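Local coordinates for protein acetolactate synthase isozyme 1 large subunit (Escherichia coli, PDB 6LPI) that binds thiamine diphosphate, a magnesium ion and flavin-adenine dinucleotide as the large subunit of an enzyme of the thiamine diphosphate-dependent family, at residues 63-68 and 91-96; 235-240 and 345-350; 468-473 and 535-540. All blocks are in the same frame, centred on the assembly; numbering follows the deposited sequence.

Contact 1. Residues 63-68 and 91-96; sequences AGFIAQ and LVTAIA
Two neighbouring helices of the N-terminal thiamine diphosphate-binding domain, 60-74 and 86-101, meet where G64 lies against A94. Their short segments run nearly parallel, 24° apart, with axes 8.5 Å from each other. The methyl CB of A94 rests on bare backbone, 3.7 Å from CA of G64. One turn further along helix 86-101 in the N-terminal direction, CD2 of L91 reaches the same CA at 4.3 Å. The two helices follow successive strands of a parallel α/β sheet and cover the same side of it, so that A67 and L91 also touch strand 78-82. F65 lies over A94: CG stands anti to the carbonyl carbon (chi1 -81°), and one ring face receives CA of A94 in a CH-pi contact, 4.1 Å from the centroid and offset toward the rim. P424 of helix 422-432 also touches the F65 side chain. Q68 adds the polar tie, its NE2 donating in the carbonyl plane to O of A94 at 3.1 Å with a bent N-H...O angle of 140°. The same NE2 also bonds D97, while OE1 of Q68 accepts from R72.

Contact 2. Residues 235-240 and 345-350; sequences KAQLPT and EWHQLV
P239 meets W346 where the loop between helix 226-235 and strand 240-242 of the central, Rossmann-like domain runs against helix 344-354. The apolar part of the contact centres on the proline ring. Its CG lies 3.3 Å from NE1 of W346 and 3.9 Å from CE2, and CD follows at 3.5 Å from NE1, so the pyrrolidine leans on the five-membered part of the indole. CB of W346 already faces the loop, and chi1 of 170° sets CG anti to the backbone N. V350, one turn on, completes the group: its CG2 sits over the centre of one indole face and also touches CG of P239 at 4.0 Å. I272 and L258 close around the same cluster.

A second set of contacts is polar in composition but contains no hydrogen bond. CE1 of H347 lies near two oxygens of Q237, the backbone O at 3.3 Å and OE1 at 3.6 Å, while CB of Q237 approaches the imidazole edge in plane. The two side chains cross at about a right angle, with amide and ring planes 63° apart.

Hydrogen bonds to other residues hold the partners in place. Q237, with positive phi, is the C' residue of the Schellman motif that ends helix 226-235, and its NE2 bonds O of E234. NE1 of W346 donates to O of P214, and O of A236 accepts from R343.

With no hydrogen bond between the two segments, their adhesion rests on van der Waals packing; directional bonding comes from the surrounding residues, and the indole N-H is spent on a backbone carbonyl outside the contact.

Contact 3. Residues 468-473 and 535-540; sequences LMNNEA and LIHVRI. With MG (magnesium ion), chain K; TPP (thiamine diphosphate), chain J.
The imidazole of H537 is met at its edge by L468 and N470, near the ring plane. CD2 of L468 touches CD2 of the ring at 3.8 Å, and ND2 of N470 donates to NE2 at 3.0 Å, nearly straight at 165° and tilted only slightly from the ring plane. The amide is turned 72° against the imidazole, yet NE2 lies close to the amide's own plane. On its other branch, OD1 of N470 accepts from N of E472 at 2.9 Å, an Asx turn, so both ends of this amide are held as the chain leaves the strand.

The backbones are joined by a parallel ladder, in which N of L468 bonds O of I536 at 2.7 Å, N of V538 bonds O of L468, N of N470 bonds O of V538, and N of I540 bonds O of N470. M469 projects to the opposite side, where its SD and CB each lie 3.7 Å from CD1 of I540.

N471 turns to the cofactor. Its CG sits between the backbone N and the carbonyl carbon (chi1 58°), and OD1 binds the magnesium ion at 2.1 Å, alongside D444 and diphosphate oxygens O2A and O3B of thiamine diphosphate. N470 and N471 are the asparagine pair that closes the GDG...NN thiamine diphosphate motif.

Strand 438-443 flanks 464-470, and strand 510-513 flanks 534-539. Helix 500-506 packs on the face bearing L468, N470 and H537, whereas helix 370-378 covers M469 and V538, with helix 393-401 also against M469.

How the contacts relate
All three contacts are largely buried, but they hold different elements and share no residues. Contact 1 joins two helices over the N-terminal sheet, contact 2 a loop and a helix at the central domain, and contact 3 two strands within the C-terminal sheet. The centre of contact 2 lies about 29 Å from the centre of the chain, the farthest of the three, and the contact includes the partly exposed Q237 and H347; it relies on packing alone. Contact 1 adds one side-chain bond to close helix packing, whereas contact 3 is dominated by backbone bonds. N471 of contact 3 binds the magnesium ion that the diphosphate also holds, while the side chain of T93 in contact 1 lies about 6 Å from a thiamine diphosphate.

Contact 1. Residues 63-68 and 91-96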
loop_
_atom_site.group_PDB
_atom_site.type_symbol
_atom_site.label_atom_id
_atom_site.label_comp_id
_atom_site.label_asym_id
_atom_site.label_seq_id
_atom_site.Cartn_x
_atom_site.Cartn_y
_atom_site.Cartn_z
ATOM N N ALA B 63 12.131 -8.685 7.156
ATOM C CA ALA B 63 11.993 -7.686 8.223
ATOM C C ALA B 63 11.035 -6.582 7.814
ATOM O O ALA B 63 10.145 -6.190 8.584
ATOM C CB ALA B 63 13.347 -7.070 8.573
ATOM N N GLY B 64 11.195 -6.085 6.585
ATOM C CA GLY B 64 10.336 -5.019 6.114
ATOM C C GLY B 64 8.890 -5.449 5.969
ATOM O O GLY B 64 7.978 -4.720 6.363
ATOM N N PHE B 65 8.652 -6.648 5.432
ATOM C CA PHE B 65 7.262 -7.061 5.271
ATOM C C PHE B 65 6.612 -7.399 6.617
ATOM O O PHE B 65 5.396 -7.235 6.765
ATOM C CB PHE B 65 7.167 -8.236 4.303
ATOM C CG PHE B 65 7.213 -7.828 2.861
ATOM C CD1 PHE B 65 6.341 -6.858 2.370
ATOM C CD2 PHE B 65 8.120 -8.409 1.988
ATOM C CE1 PHE B 65 6.367 -6.482 1.043
ATOM C CE2 PHE B 65 8.160 -8.028 0.643
ATOM C CZ PHE B 65 7.283 -7.063 0.178
ATOM N N ILE B 66 7.391 -7.855 7.604
ATOM C CA ILE B 66 6.851 -8.048 8.952
ATOM C C ILE B 66 6.464 -6.707 9.562
ATOM O O ILE B 66 5.389 -6.553 10.171
ATOM C CB ILE B 66 7.859 -8.793 9.841
ATOM C CG1 ILE B 66 8.014 -10.242 9.401
ATOM C CG2 ILE B 66 7.418 -8.766 11.299
ATOM C CD1 ILE B 66 9.156 -10.894 10.119
ATOM N N ALA B 67 7.359 -5.724 9.446
ATOM C CA ALA B 67 6.977 -4.364 9.802
ATOM C C ALA B 67 5.699 -3.968 9.064
ATOM O O ALA B 67 4.813 -3.318 9.626
ATOM C CB ALA B 67 8.124 -3.398 9.500
ATOM N N GLN B 68 5.583 -4.373 7.803
ATOM C CA GLN B 68 4.388 -4.055 7.039
ATOM C C GLN B 68 3.143 -4.710 7.624
ATOM O O GLN B 68 2.083 -4.088 7.652
ATOM C CB GLN B 68 4.570 -4.450 5.588
ATOM C CG GLN B 68 5.015 -3.281 4.734
ATOM C CD GLN B 68 4.368 -3.326 3.354
ATOM O OE1 GLN B 68 3.144 -3.487 3.219
ATOM N NE2 GLN B 68 5.193 -3.242 2.324
ATOM N N LEU B 91 16.289 -4.243 1.729
ATOM C CA LEU B 91 15.034 -3.624 2.152
ATOM C C LEU B 91 14.187 -3.105 0.991
ATOM O O LEU B 91 12.973 -2.902 1.164
ATOM C CB LEU B 91 15.338 -2.472 3.110
ATOM C CG LEU B 91 15.541 -2.919 4.547
ATOM C CD1 LEU B 91 16.133 -1.801 5.338
ATOM C CD2 LEU B 91 14.196 -3.298 5.111
ATOM N N VAL B 92 14.798 -2.899 -0.179
ATOM C CA VAL B 92 14.178 -2.132 -1.268
ATOM C C VAL B 92 12.767 -2.623 -1.606
ATOM O O VAL B 92 11.820 -1.834 -1.657
ATOM C CB VAL B 92 15.090 -2.156 -2.503
ATOM C CG1 VAL B 92 14.375 -1.572 -3.706
ATOM C CG2 VAL B 92 16.374 -1.396 -2.206
ATOM N N THR B 93 12.609 -3.918 -1.902
ATOM C CA THR B 93 11.295 -4.393 -2.336
ATOM C C THR B 93 10.233 -4.119 -1.273
ATOM O O THR B 93 9.138 -3.643 -1.590
ATOM C CB THR B 93 11.349 -5.882 -2.665
ATOM O OG1 THR B 93 12.297 -6.097 -3.709
ATOM C CG2 THR B 93 10.011 -6.356 -3.165
ATOM N N ALA B 94 10.556 -4.380 -0.002
ATOM C CA ALA B 94 9.604 -4.150 1.083
ATOM C C ALA B 94 9.211 -2.687 1.174
ATOM O O ALA B 94 8.031 -2.363 1.386
ATOM C CB ALA B 94 10.223 -4.572 2.403
ATOM N N ILE B 95 10.198 -1.786 1.039
ATOM C CA ILE B 95 9.914 -0.351 1.087
ATOM C C ILE B 95 9.086 0.098 -0.129
ATOM O O ILE B 95 8.065 0.754 0.043
ATOM C CB ILE B 95 11.233 0.442 1.309
ATOM C CG1 ILE B 95 11.532 0.638 2.788
ATOM C CG2 ILE B 95 11.150 1.824 0.720
ATOM C CD1 ILE B 95 11.703 -0.561 3.632
ATOM N N ALA B 96 9.450 -0.300 -1.345
ATOM C CA ALA B 96 8.674 0.078 -2.528
ATOM C C ALA B 96 7.238 -0.450 -2.456
ATOM O O ALA B 96 6.273 0.259 -2.799
ATOM C CB ALA B 96 9.364 -0.430 -3.797
#

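Contact 2. Residues 235-240 and 345-350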
loop_
_atom_site.group_PDB
_atom_site.type_symbol
_atom_site.label_atom_id
_atom_site.label_comp_id
_atom_site.label_asym_id
_atom_site.label_seq_id
_atom_site.Cartn_x
_atom_site.Cartn_y
_atom_site.Cartn_z
ATOM N N LYS B 235 -27.783 4.648 4.132
ATOM C CA LYS B 235 -28.747 5.746 4.112
ATOM C C LYS B 235 -29.227 6.017 2.697
ATOM O O LYS B 235 -30.420 5.904 2.401
ATOM C CB LYS B 235 -28.115 6.994 4.720
ATOM C CG LYS B 235 -28.930 8.276 4.680
ATOM C CD LYS B 235 -28.620 9.067 5.921
ATOM C CE LYS B 235 -28.774 10.545 5.711
ATOM N NZ LYS B 235 -30.086 11.127 6.068
ATOM N N ALA B 236 -28.301 6.371 1.803
ATOM C CA ALA B 236 -28.634 6.650 0.415
ATOM C C ALA B 236 -28.899 5.385 -0.383
ATOM O O ALA B 236 -29.291 5.480 -1.554
ATOM C CB ALA B 236 -27.521 7.466 -0.247
ATOM N N GLN B 237 -28.705 4.221 0.231
ATOM C CA GLN B 237 -28.896 2.920 -0.405
ATOM C C GLN B 237 -28.114 2.810 -1.718
ATOM O O GLN B 237 -28.647 2.500 -2.789
ATOM C CB GLN B 237 -30.392 2.669 -0.608
ATOM C CG GLN B 237 -31.049 2.369 0.687
ATOM C CD GLN B 237 -30.938 0.906 1.019
ATOM O OE1 GLN B 237 -31.366 0.038 0.255
ATOM N NE2 GLN B 237 -30.286 0.618 2.139
ATOM N N LEU B 238 -26.840 2.992 -1.595
ATOM C CA LEU B 238 -25.930 3.010 -2.729
ATOM C C LEU B 238 -25.399 1.611 -2.981
ATOM O O LEU B 238 -24.919 0.961 -2.046
ATOM C CB LEU B 238 -24.768 3.936 -2.442
ATOM C CG LEU B 238 -25.235 5.341 -2.079
ATOM C CD1 LEU B 238 -24.035 6.239 -1.870
ATOM C CD2 LEU B 238 -26.190 5.894 -3.131
ATOM N N PRO B 239 -25.505 1.091 -4.197
ATOM C CA PRO B 239 -24.665 -0.053 -4.560
ATOM C C PRO B 239 -23.205 0.323 -4.352
ATOM O O PRO B 239 -22.756 1.376 -4.802
ATOM C CB PRO B 239 -25.002 -0.276 -6.041
ATOM C CG PRO B 239 -26.426 0.182 -6.159
ATOM C CD PRO B 239 -26.612 1.295 -5.147
ATOM N N THR B 240 -22.473 -0.502 -3.609
ATOM C CA THR B 240 -21.088 -0.183 -3.271
ATOM C C THR B 240 -20.131 -1.244 -3.795
ATOM O O THR B 240 -20.317 -2.437 -3.553
ATOM C CB THR B 240 -20.923 -0.026 -1.768
ATOM O OG1 THR B 240 -21.038 -1.316 -1.179
ATOM C CG2 THR B 240 -22.015 0.840 -1.213
ATOM N N GLU B 345 -35.975 1.113 -8.190
ATOM C CA GLU B 345 -35.811 0.682 -9.578
ATOM C C GLU B 345 -34.350 0.414 -9.912
ATOM O O GLU B 345 -34.031 -0.521 -10.664
ATOM C CB GLU B 345 -36.429 1.697 -10.537
ATOM C CG GLU B 345 -37.711 1.163 -11.149
ATOM C CD GLU B 345 -38.316 2.075 -12.192
ATOM O OE1 GLU B 345 -38.432 3.286 -11.932
ATOM O OE2 GLU B 345 -38.710 1.578 -13.263
ATOM N N TRP B 346 -33.445 1.235 -9.381
ATOM C CA TRP B 346 -32.035 1.004 -9.642
ATOM C C TRP B 346 -31.612 -0.323 -9.034
ATOM O O TRP B 346 -30.917 -1.110 -9.680
ATOM C CB TRP B 346 -31.233 2.201 -9.117
ATOM C CG TRP B 346 -29.705 2.165 -9.026
ATOM C CD1 TRP B 346 -28.950 2.608 -7.972
ATOM C CD2 TRP B 346 -28.764 1.696 -10.013
ATOM N NE1 TRP B 346 -27.615 2.473 -8.249
ATOM C CE2 TRP B 346 -27.469 1.905 -9.486
ATOM C CE3 TRP B 346 -28.887 1.119 -11.282
ATOM C CZ2 TRP B 346 -26.312 1.558 -10.184
ATOM C CZ3 TRP B 346 -27.745 0.780 -11.968
ATOM C CH2 TRP B 346 -26.469 1.001 -11.419
ATOM N N HIS B 347 -32.156 -0.661 -7.862
ATOM C CA HIS B 347 -31.834 -1.958 -7.287
ATOM C C HIS B 347 -32.401 -3.090 -8.122
ATOM O O HIS B 347 -31.726 -4.107 -8.301
ATOM C CB HIS B 347 -32.309 -2.065 -5.842
ATOM C CG HIS B 347 -31.364 -1.440 -4.867
ATOM N ND1 HIS B 347 -31.751 -0.484 -3.953
ATOM C CD2 HIS B 347 -30.026 -1.583 -4.718
ATOM C CE1 HIS B 347 -30.697 -0.088 -3.262
ATOM N NE2 HIS B 347 -29.637 -0.735 -3.710
ATOM N N GLN B 348 -33.628 -2.949 -8.652
ATOM C CA GLN B 348 -34.119 -4.007 -9.540
ATOM C C GLN B 348 -33.187 -4.187 -10.721
ATOM O O GLN B 348 -33.019 -5.309 -11.217
ATOM C CB GLN B 348 -35.529 -3.754 -10.074
ATOM C CG GLN B 348 -36.457 -2.921 -9.254
ATOM C CD GLN B 348 -37.741 -2.598 -10.029
ATOM O OE1 GLN B 348 -37.996 -3.161 -11.100
ATOM N NE2 GLN B 348 -38.548 -1.682 -9.490
ATOM N N LEU B 349 -32.586 -3.094 -11.190
ATOM C CA LEU B 349 -31.659 -3.211 -12.305
ATOM C C LEU B 349 -30.381 -3.907 -11.882
ATOM O O LEU B 349 -29.857 -4.761 -12.614
ATOM C CB LEU B 349 -31.387 -1.822 -12.882
ATOM C CG LEU B 349 -30.296 -1.650 -13.936
ATOM C CD1 LEU B 349 -30.430 -2.688 -15.064
ATOM C CD2 LEU B 349 -30.386 -0.215 -14.493
ATOM N N VAL B 350 -29.894 -3.592 -10.683
ATOM C CA VAL B 350 -28.700 -4.269 -10.185
ATOM C C VAL B 350 -28.955 -5.767 -10.112
ATOM O O VAL B 350 -28.214 -6.576 -10.687
ATOM C CB VAL B 350 -28.287 -3.717 -8.807
ATOM C CG1 VAL B 350 -27.028 -4.430 -8.271
ATOM C CG2 VAL B 350 -28.088 -2.206 -8.846
#

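Contact 3. Residues 468-473 and 535-540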
loop_
_atom_site.group_PDB
_atom_site.type_symbol
_atom_site.label_atom_id
_atom_site.label_comp_id
_atom_site.label_asym_id
_atom_site.label_seq_id
_atom_site.Cartn_x
_atom_site.Cartn_y
_atom_site.Cartn_z
ATOM N N LEU B 468 -1.467 -23.322 1.508
ATOM C CA LEU B 468 -0.693 -23.361 0.280
ATOM C C LEU B 468 -1.508 -24.057 -0.808
ATOM O O LEU B 468 -1.808 -25.250 -0.704
ATOM C CB LEU B 468 0.640 -24.063 0.530
ATOM C CG LEU B 468 1.460 -24.536 -0.672
ATOM C CD1 LEU B 468 1.935 -23.343 -1.471
ATOM C CD2 LEU B 468 2.657 -25.319 -0.190
ATOM N N MET B 469 -1.899 -23.305 -1.837
ATOM C CA MET B 469 -2.467 -23.889 -3.052
ATOM C C MET B 469 -1.300 -24.089 -4.004
ATOM O O MET B 469 -0.761 -23.122 -4.549
ATOM C CB MET B 469 -3.529 -22.984 -3.674
ATOM C CG MET B 469 -4.495 -22.389 -2.687
ATOM S SD MET B 469 -6.035 -21.894 -3.472
ATOM C CE MET B 469 -6.656 -20.708 -2.266
ATOM N N ASN B 470 -0.909 -25.329 -4.206
ATOM C CA ASN B 470 0.300 -25.652 -4.948
ATOM C C ASN B 470 -0.181 -26.184 -6.291
ATOM O O ASN B 470 -0.642 -27.321 -6.389
ATOM C CB ASN B 470 1.130 -26.672 -4.175
ATOM C CG ASN B 470 2.189 -27.338 -5.015
ATOM O OD1 ASN B 470 2.505 -26.881 -6.119
ATOM N ND2 ASN B 470 2.726 -28.449 -4.514
ATOM N N ASN B 471 -0.112 -25.332 -7.315
ATOM C CA ASN B 471 -0.453 -25.662 -8.697
ATOM C C ASN B 471 0.727 -26.186 -9.505
ATOM O O ASN B 471 0.561 -26.451 -10.703
ATOM C CB ASN B 471 -1.045 -24.433 -9.405
ATOM C CG ASN B 471 -0.115 -23.247 -9.395
ATOM O OD1 ASN B 471 0.991 -23.310 -8.871
ATOM N ND2 ASN B 471 -0.571 -22.145 -9.951
ATOM N N GLU B 472 1.890 -26.360 -8.875
ATOM C CA GLU B 472 3.165 -26.630 -9.546
ATOM C C GLU B 472 3.294 -25.801 -10.823
ATOM O O GLU B 472 3.464 -26.311 -11.929
ATOM C CB GLU B 472 3.356 -28.131 -9.760
ATOM C CG GLU B 472 2.951 -28.890 -8.468
ATOM C CD GLU B 472 3.534 -30.290 -8.321
ATOM O OE1 GLU B 472 3.960 -30.643 -7.188
ATOM O OE2 GLU B 472 3.656 -30.998 -9.347
ATOM N N ALA B 473 3.202 -24.486 -10.622
ATOM C CA ALA B 473 3.173 -23.473 -11.671
ATOM C C ALA B 473 3.284 -22.085 -11.039
ATOM O O ALA B 473 2.884 -21.868 -9.886
ATOM C CB ALA B 473 1.896 -23.567 -12.519
ATOM N N LEU B 535 1.673 -25.282 8.179
ATOM C CA LEU B 535 1.570 -25.294 6.728
ATOM C C LEU B 535 0.545 -26.326 6.293
ATOM O O LEU B 535 0.666 -27.503 6.638
ATOM C CB LEU B 535 2.902 -25.659 6.082
ATOM C CG LEU B 535 2.718 -25.886 4.587
ATOM C CD1 LEU B 535 2.851 -24.558 3.825
ATOM C CD2 LEU B 535 3.615 -26.998 4.039
ATOM N N ILE B 536 -0.421 -25.904 5.483
ATOM C CA ILE B 536 -1.446 -26.792 4.948
ATOM C C ILE B 536 -1.321 -26.777 3.431
ATOM O O ILE B 536 -1.441 -25.718 2.805
ATOM C CB ILE B 536 -2.854 -26.370 5.384
ATOM C CG1 ILE B 536 -2.998 -26.503 6.894
ATOM C CG2 ILE B 536 -3.888 -27.257 4.718
ATOM C CD1 ILE B 536 -2.548 -25.289 7.661
ATOM N N HIS B 537 -1.101 -27.947 2.842
ATOM C CA HIS B 537 -0.747 -28.069 1.435
ATOM C C HIS B 537 -1.872 -28.732 0.654
ATOM O O HIS B 537 -2.440 -29.730 1.110
ATOM C CB HIS B 537 0.567 -28.834 1.299
ATOM C CG HIS B 537 0.841 -29.348 -0.077
ATOM N ND1 HIS B 537 0.157 -30.418 -0.615
ATOM C CD2 HIS B 537 1.707 -28.932 -1.029
ATOM C CE1 HIS B 537 0.605 -30.649 -1.835
ATOM N NE2 HIS B 537 1.542 -29.759 -2.111
ATOM N N VAL B 538 -2.181 -28.182 -0.533
ATOM C CA VAL B 538 -3.250 -28.686 -1.399
ATOM C C VAL B 538 -2.804 -28.677 -2.853
ATOM O O VAL B 538 -2.468 -27.618 -3.387
ATOM C CB VAL B 538 -4.530 -27.846 -1.270
ATOM C CG1 VAL B 538 -5.552 -28.260 -2.319
ATOM C CG2 VAL B 538 -5.096 -27.980 0.102
ATOM N N ARG B 539 -2.877 -29.828 -3.519
ATOM C CA ARG B 539 -2.611 -29.861 -4.951
ATOM C C ARG B 539 -3.796 -29.286 -5.719
ATOM O O ARG B 539 -4.955 -29.500 -5.357
ATOM C CB ARG B 539 -2.306 -31.285 -5.409
ATOM C CG ARG B 539 -3.517 -32.139 -5.836
ATOM C CD ARG B 539 -4.469 -32.536 -4.678
ATOM N NE ARG B 539 -3.824 -33.377 -3.666
ATOM C CZ ARG B 539 -4.317 -33.590 -2.452
ATOM N NH1 ARG B 539 -5.472 -33.049 -2.094
ATOM N NH2 ARG B 539 -3.663 -34.351 -1.590
ATOM N N ILE B 540 -3.499 -28.523 -6.767
ATOM C CA ILE B 540 -4.510 -27.904 -7.625
ATOM C C ILE B 540 -4.027 -28.019 -9.064
ATOM O O ILE B 540 -2.837 -27.831 -9.339
ATOM C CB ILE B 540 -4.768 -26.431 -7.222
ATOM C CG1 ILE B 540 -5.550 -26.357 -5.907
ATOM C CG2 ILE B 540 -5.465 -25.640 -8.325
ATOM C CD1 ILE B 540 -6.029 -24.965 -5.582
HETATM MG MG MG K . 0.774 -21.745 -7.458
HETATM N "N1'" TPP J . 8.399 -11.779 -9.604
HETATM C "C2'" TPP J . 7.985 -11.173 -8.432
HETATM C CM2 TPP J . 8.935 -10.946 -7.294
HETATM N "N3'" TPP J . 6.687 -10.752 -8.280
HETATM C "C4'" TPP J . 5.784 -10.901 -9.294
HETATM N "N4'" TPP J . 4.546 -10.455 -9.079
HETATM C "C5'" TPP J . 6.188 -11.513 -10.484
HETATM C "C6'" TPP J . 7.501 -11.951 -10.625
HETATM C "C7'" TPP J . 5.205 -11.735 -11.616
HETATM N N3 TPP J . 4.214 -12.676 -11.166
HETATM C C2 TPP J . 2.999 -12.292 -10.649
HETATM S S1 TPP J . 2.064 -13.501 -10.197
HETATM C C5 TPP J . 3.176 -14.582 -10.648
HETATM C C4 TPP J . 4.324 -14.025 -11.156
HETATM C CM4 TPP J . 5.470 -14.853 -11.629
HETATM C C6 TPP J . 2.869 -16.049 -10.464
HETATM C C7 TPP J . 2.428 -16.367 -9.036
HETATM O O7 TPP J . 2.941 -17.636 -8.694
HETATM P PA TPP J . 2.303 -18.511 -7.497
HETATM O O1A TPP J . 2.939 -18.182 -6.174
HETATM O O2A TPP J . 2.519 -19.958 -7.899
HETATM O O3A TPP J . 0.745 -18.122 -7.382
HETATM P PB TPP J . -0.435 -18.857 -8.236
HETATM O O1B TPP J . -1.728 -18.833 -7.417
HETATM O O2B TPP J . -0.684 -18.196 -9.570
HETATM O O3B TPP J . -0.004 -20.270 -8.569
#